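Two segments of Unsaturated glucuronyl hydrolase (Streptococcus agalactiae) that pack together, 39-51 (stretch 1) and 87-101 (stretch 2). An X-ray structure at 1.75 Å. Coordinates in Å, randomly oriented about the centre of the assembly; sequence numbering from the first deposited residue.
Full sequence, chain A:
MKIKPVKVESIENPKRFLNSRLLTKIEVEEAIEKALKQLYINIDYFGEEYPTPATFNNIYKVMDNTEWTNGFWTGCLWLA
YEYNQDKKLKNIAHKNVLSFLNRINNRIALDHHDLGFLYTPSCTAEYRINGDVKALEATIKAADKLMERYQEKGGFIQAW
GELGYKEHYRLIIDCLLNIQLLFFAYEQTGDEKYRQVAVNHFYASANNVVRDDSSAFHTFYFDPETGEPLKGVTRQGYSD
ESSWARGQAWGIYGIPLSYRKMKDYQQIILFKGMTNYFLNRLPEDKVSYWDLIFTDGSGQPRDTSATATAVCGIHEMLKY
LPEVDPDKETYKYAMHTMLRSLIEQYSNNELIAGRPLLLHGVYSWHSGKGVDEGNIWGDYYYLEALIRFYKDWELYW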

# COMPACT_ATOMS: atom_id res chain seq x y z
N LEU A 39 -14.24 -2.02 13.98
CA LEU A 39 -12.96 -1.88 14.68
C LEU A 39 -13.10 -2.00 16.19
O LEU A 39 -12.27 -2.64 16.84
CB LEU A 39 -12.26 -0.56 14.32
CG LEU A 39 -11.66 -0.42 12.91
CD1 LEU A 39 -10.91 0.90 12.81
CD2 LEU A 39 -10.72 -1.59 12.57
N TYR A 40 -14.15 -1.41 16.75
CA TYR A 40 -14.39 -1.50 18.20
C TYR A 40 -14.68 -2.93 18.65
O TYR A 40 -14.17 -3.37 19.68
CB TYR A 40 -15.50 -0.54 18.63
CG TYR A 40 -15.01 0.86 18.87
CD1 TYR A 40 -15.22 1.87 17.92
CD2 TYR A 40 -14.32 1.19 20.04
CE1 TYR A 40 -14.77 3.16 18.14
CE2 TYR A 40 -13.86 2.49 20.26
CZ TYR A 40 -14.09 3.47 19.30
OH TYR A 40 -13.65 4.75 19.51
N ILE A 41 -15.49 -3.64 17.86
CA ILE A 41 -15.77 -5.06 18.05
C ILE A 41 -14.47 -5.89 17.98
O ILE A 41 -14.27 -6.81 18.78
CB ILE A 41 -16.83 -5.56 17.03
CG1 ILE A 41 -18.21 -4.99 17.38
CG2 ILE A 41 -16.87 -7.10 16.96
CD1 ILE A 41 -19.26 -5.21 16.32
N ASN A 42 -13.58 -5.53 17.06
CA ASN A 42 -12.31 -6.24 16.90
C ASN A 42 -11.23 -5.92 17.94
O ASN A 42 -10.38 -6.77 18.21
CB ASN A 42 -11.77 -6.09 15.48
CG ASN A 42 -12.57 -6.89 14.47
OD1 ASN A 42 -13.45 -7.68 14.83
ND2 ASN A 42 -12.26 -6.71 13.19
N ILE A 43 -11.24 -4.72 18.51
CA ILE A 43 -10.31 -4.39 19.60
C ILE A 43 -10.47 -5.39 20.75
O ILE A 43 -9.48 -5.83 21.36
CB ILE A 43 -10.48 -2.92 20.09
CG1 ILE A 43 -9.94 -1.94 19.04
CG2 ILE A 43 -9.77 -2.69 21.44
CD1 ILE A 43 -10.14 -0.47 19.39
N ASP A 44 -11.71 -5.77 21.02
CA ASP A 44 -12.02 -6.76 22.04
C ASP A 44 -11.65 -8.18 21.61
O ASP A 44 -11.19 -8.99 22.42
CB ASP A 44 -13.50 -6.67 22.43
CG ASP A 44 -13.86 -5.32 23.06
OD1 ASP A 44 -13.05 -4.75 23.81
OD2 ASP A 44 -14.98 -4.84 22.80
N TYR A 45 -11.84 -8.47 20.32
CA TYR A 45 -11.49 -9.76 19.72
C TYR A 45 -9.98 -10.02 19.71
O TYR A 45 -9.52 -11.10 20.10
CB TYR A 45 -12.07 -9.86 18.31
CG TYR A 45 -11.82 -11.18 17.59
CD1 TYR A 45 -10.96 -11.23 16.49
CD2 TYR A 45 -12.45 -12.35 17.99
CE1 TYR A 45 -10.73 -12.43 15.82
CE2 TYR A 45 -12.22 -13.56 17.32
CZ TYR A 45 -11.35 -13.59 16.23
OH TYR A 45 -11.12 -14.77 15.56
N PHE A 46 -9.20 -9.02 19.29
CA PHE A 46 -7.75 -9.17 19.20
C PHE A 46 -7.01 -8.89 20.51
O PHE A 46 -5.93 -9.45 20.73
CB PHE A 46 -7.17 -8.31 18.06
CG PHE A 46 -7.69 -8.69 16.70
CD1 PHE A 46 -7.52 -9.98 16.22
CD2 PHE A 46 -8.35 -7.76 15.91
CE1 PHE A 46 -8.01 -10.34 14.97
CE2 PHE A 46 -8.84 -8.11 14.65
CZ PHE A 46 -8.67 -9.41 14.19
N GLY A 47 -7.58 -8.05 21.36
CA GLY A 47 -6.88 -7.61 22.57
C GLY A 47 -5.58 -6.89 22.24
O GLY A 47 -5.57 -5.94 21.46
N GLU A 48 -4.49 -7.37 22.82
CA GLU A 48 -3.16 -6.82 22.54
C GLU A 48 -2.47 -7.54 21.38
O GLU A 48 -1.33 -7.23 21.02
CB GLU A 48 -2.29 -6.80 23.80
CG GLU A 48 -2.67 -5.66 24.77
CD GLU A 48 -1.71 -5.48 25.94
OE1 GLU A 48 -0.50 -5.73 25.79
OE2 GLU A 48 -2.18 -5.05 27.01
N GLU A 49 -3.17 -8.51 20.79
CA GLU A 49 -2.63 -9.26 19.66
C GLU A 49 -3.16 -8.69 18.34
O GLU A 49 -3.70 -7.58 18.31
CB GLU A 49 -2.91 -10.76 19.83
CG GLU A 49 -2.10 -11.36 20.97
CD GLU A 49 -2.05 -12.88 20.93
OE1 GLU A 49 -3.12 -13.51 21.01
OE2 GLU A 49 -0.92 -13.43 20.84
N TYR A 50 -2.98 -9.44 17.25
CA TYR A 50 -3.15 -8.88 15.90
C TYR A 50 -3.96 -9.79 14.97
O TYR A 50 -3.96 -11.01 15.15
CB TYR A 50 -1.77 -8.61 15.27
CG TYR A 50 -0.92 -7.65 16.06
CD1 TYR A 50 -0.18 -8.08 17.16
CD2 TYR A 50 -0.87 -6.29 15.72
CE1 TYR A 50 0.59 -7.20 17.91
CE2 TYR A 50 -0.10 -5.40 16.46
CZ TYR A 50 0.62 -5.86 17.55
OH TYR A 50 1.38 -4.98 18.29
N PRO A 51 -4.65 -9.19 13.98
CA PRO A 51 -5.28 -10.00 12.95
C PRO A 51 -4.22 -10.72 12.13
O PRO A 51 -3.11 -10.19 11.97
CB PRO A 51 -6.00 -8.98 12.07
CG PRO A 51 -5.34 -7.67 12.35
CD PRO A 51 -4.88 -7.75 13.77
N LYS A 87 -9.66 8.31 23.44
CA LYS A 87 -8.47 7.90 24.20
C LYS A 87 -8.28 6.38 24.25
O LYS A 87 -7.15 5.90 24.31
CB LYS A 87 -8.53 8.48 25.61
CG LYS A 87 -7.19 8.98 26.16
CD LYS A 87 -6.42 7.90 26.92
CE LYS A 87 -6.82 7.82 28.39
NZ LYS A 87 -6.20 8.91 29.21
N LYS A 88 -9.39 5.64 24.23
CA LYS A 88 -9.36 4.17 24.24
C LYS A 88 -8.59 3.61 23.04
O LYS A 88 -7.85 2.63 23.16
CB LYS A 88 -10.78 3.60 24.25
CG LYS A 88 -10.84 2.08 24.41
CD LYS A 88 -12.07 1.48 23.74
CE LYS A 88 -13.32 1.62 24.60
NZ LYS A 88 -14.56 1.43 23.80
N LEU A 89 -8.77 4.24 21.88
CA LEU A 89 -8.06 3.84 20.66
C LEU A 89 -6.57 4.11 20.77
O LEU A 89 -5.75 3.26 20.42
CB LEU A 89 -8.65 4.55 19.44
CG LEU A 89 -10.09 4.17 19.07
CD1 LEU A 89 -10.62 5.11 18.01
CD2 LEU A 89 -10.20 2.73 18.61
N LYS A 90 -6.22 5.29 21.27
CA LYS A 90 -4.83 5.66 21.51
C LYS A 90 -4.17 4.69 22.48
O LYS A 90 -3.02 4.28 22.28
CB LYS A 90 -4.74 7.10 22.03
CG LYS A 90 -3.35 7.51 22.45
CD LYS A 90 -3.34 8.91 23.03
CE LYS A 90 -1.94 9.29 23.49
NZ LYS A 90 -1.86 10.75 23.78
N ASN A 91 -4.89 4.33 23.54
CA ASN A 91 -4.37 3.39 24.52
C ASN A 91 -3.93 2.07 23.90
O ASN A 91 -2.82 1.61 24.16
CB ASN A 91 -5.40 3.15 25.64
CG ASN A 91 -5.47 4.29 26.62
OD1 ASN A 91 -4.58 5.15 26.66
ND2 ASN A 91 -6.52 4.31 27.43
N ILE A 92 -4.79 1.47 23.09
CA ILE A 92 -4.46 0.19 22.47
C ILE A 92 -3.40 0.35 21.37
O ILE A 92 -2.47 -0.45 21.29
CB ILE A 92 -5.71 -0.62 22.00
CG1 ILE A 92 -5.31 -2.01 21.47
CG2 ILE A 92 -6.55 0.15 20.98
CD1 ILE A 92 -4.54 -2.88 22.48
N ALA A 93 -3.54 1.39 20.56
CA ALA A 93 -2.59 1.65 19.47
C ALA A 93 -1.18 1.92 20.01
O ALA A 93 -0.19 1.44 19.44
CB ALA A 93 -3.08 2.79 18.59
N HIS A 94 -1.08 2.65 21.11
CA HIS A 94 0.23 2.92 21.70
C HIS A 94 0.86 1.68 22.33
O HIS A 94 2.09 1.56 22.36
CB HIS A 94 0.20 4.07 22.70
CG HIS A 94 1.54 4.36 23.29
ND1 HIS A 94 2.57 4.92 22.55
CD2 HIS A 94 2.05 4.14 24.52
CE1 HIS A 94 3.64 5.04 23.32
NE2 HIS A 94 3.35 4.57 24.52
N LYS A 95 0.02 0.78 22.84
CA LYS A 95 0.51 -0.52 23.30
C LYS A 95 1.09 -1.32 22.14
O LYS A 95 2.14 -1.96 22.29
CB LYS A 95 -0.60 -1.29 24.03
CG LYS A 95 -0.79 -0.81 25.47
CD LYS A 95 -1.94 -1.52 26.14
CE LYS A 95 -2.28 -0.86 27.46
NZ LYS A 95 -3.60 -1.32 27.97
N ASN A 96 0.42 -1.26 20.98
CA ASN A 96 0.98 -1.84 19.75
C ASN A 96 2.35 -1.24 19.44
O ASN A 96 3.30 -1.96 19.17
CB ASN A 96 0.05 -1.62 18.55
CG ASN A 96 -1.18 -2.50 18.56
OD1 ASN A 96 -1.41 -3.30 19.49
ND2 ASN A 96 -2.01 -2.36 17.54
N VAL A 97 2.44 0.09 19.51
CA VAL A 97 3.71 0.79 19.32
C VAL A 97 4.83 0.24 20.22
O VAL A 97 5.96 0.03 19.77
CB VAL A 97 3.55 2.33 19.50
CG1 VAL A 97 4.90 3.03 19.55
CG2 VAL A 97 2.68 2.90 18.39
N LEU A 98 4.51 0.00 21.49
CA LEU A 98 5.50 -0.53 22.42
C LEU A 98 5.95 -1.94 22.03
O LEU A 98 7.13 -2.29 22.15
CB LEU A 98 4.99 -0.48 23.87
CG LEU A 98 4.82 0.93 24.46
CD1 LEU A 98 4.27 0.87 25.89
CD2 LEU A 98 6.12 1.71 24.42
N SER A 99 4.99 -2.73 21.53
CA SER A 99 5.27 -4.05 20.97
C SER A 99 6.19 -3.97 19.75
O SER A 99 7.12 -4.77 19.61
CB SER A 99 3.96 -4.76 20.59
OG SER A 99 4.21 -5.99 19.93
N PHE A 100 5.94 -3.00 18.87
CA PHE A 100 6.83 -2.77 17.72
C PHE A 100 8.24 -2.35 18.16
O PHE A 100 9.23 -2.77 17.56
CB PHE A 100 6.22 -1.77 16.73
CG PHE A 100 5.12 -2.36 15.90
CD1 PHE A 100 3.79 -2.03 16.14
CD2 PHE A 100 5.41 -3.25 14.87
CE1 PHE A 100 2.76 -2.58 15.37
CE2 PHE A 100 4.40 -3.81 14.10
CZ PHE A 100 3.07 -3.47 14.35
N LEU A 101 8.32 -1.53 19.20
CA LEU A 101 9.61 -1.16 19.77
C LEU A 101 10.34 -2.40 20.30
O LEU A 101 11.54 -2.56 20.08
CB LEU A 101 9.44 -0.10 20.87
CG LEU A 101 10.70 0.50 21.50
CD1 LEU A 101 11.79 0.86 20.49
CD2 LEU A 101 10.33 1.71 22.34
O HOH W 1 0.31 -5.04 21.15
O HOH W 2 -4.56 -3.80 27.06

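The contact is centred on a small apolar cluster in which I43, from the last turns of helix 39-46, faces L89 and I92 on helix 87-101. The CA-to-CB bonds of I43 and I92 both point toward the opposing stretch, and the extended side chain of I43 (chi1 m, chi2 t) carries its CD1 to 3.3 Å from CD2 of L89, a tight methyl-methyl contact, and to 4.0 Å from CG2 of I92. L89 and I92 lie three residues apart, roughly one helical turn, so a single isoleucine can touch both.

These side chains span a considerable gap. The two helix axes come no closer than 11.9 Å and are inclined at 42°, their N-to-C directions running broadly the same way, so the packing depends on side-chain reach rather than on close backbone approach. Y40, one turn before I43, extends the cluster. Its ring lies obliquely against L89, with CZ 4.0 Å from CD2 of L89 and the hydroxyl OH 3.4 Å from CD1 of L89, while CE2 is 3.8 Å from NZ of K88.

Beyond I43 the first helix ends. G47 leaves helical geometry with a positive phi, which favours glycine, and a type II' turn from F46 to E49, closed by a 2.9 Å hydrogen bond from E49 N to F46 O, redirects the chain into the strand at Y50. The turn itself rests on the second helix: the carbonyl O of G47 lies 3.4 Å from CD1 of I92, and CG of E48 is 4.1 Å from the same methyl. Here the backbones are nearest, with the CA atoms of E48 and N96 7.1 Å apart.

Farther along helix 87-101, Y50 brings its ring to F100, the CE2 of Y50 lying 4.2 Å from CE1 of F100. The ring planes meet at 72° with centroids 6.0 Å apart, an oblique pairing. The phenol reaches a polar patch, where OH of Y50 is 3.5 Å from OD1 of N96 and 3.4 Å from OG of S99.

Water completes the polar edge. One molecule donates to E48 O (2.7 Å) and to N96 OD1 (3.0 Å), and also hydrogen-bonds to Y50 OH at 3.1 Å, tying the turn and the strand to the helix. At the exposed margin, OE2 of E48 and NZ of K95 stand 4.1 Å apart, too far for a salt bridge. A second water links the opposite charges, donating to E48 OE2 at 2.7 Å and accepting from K95 NZ at 2.8 Å.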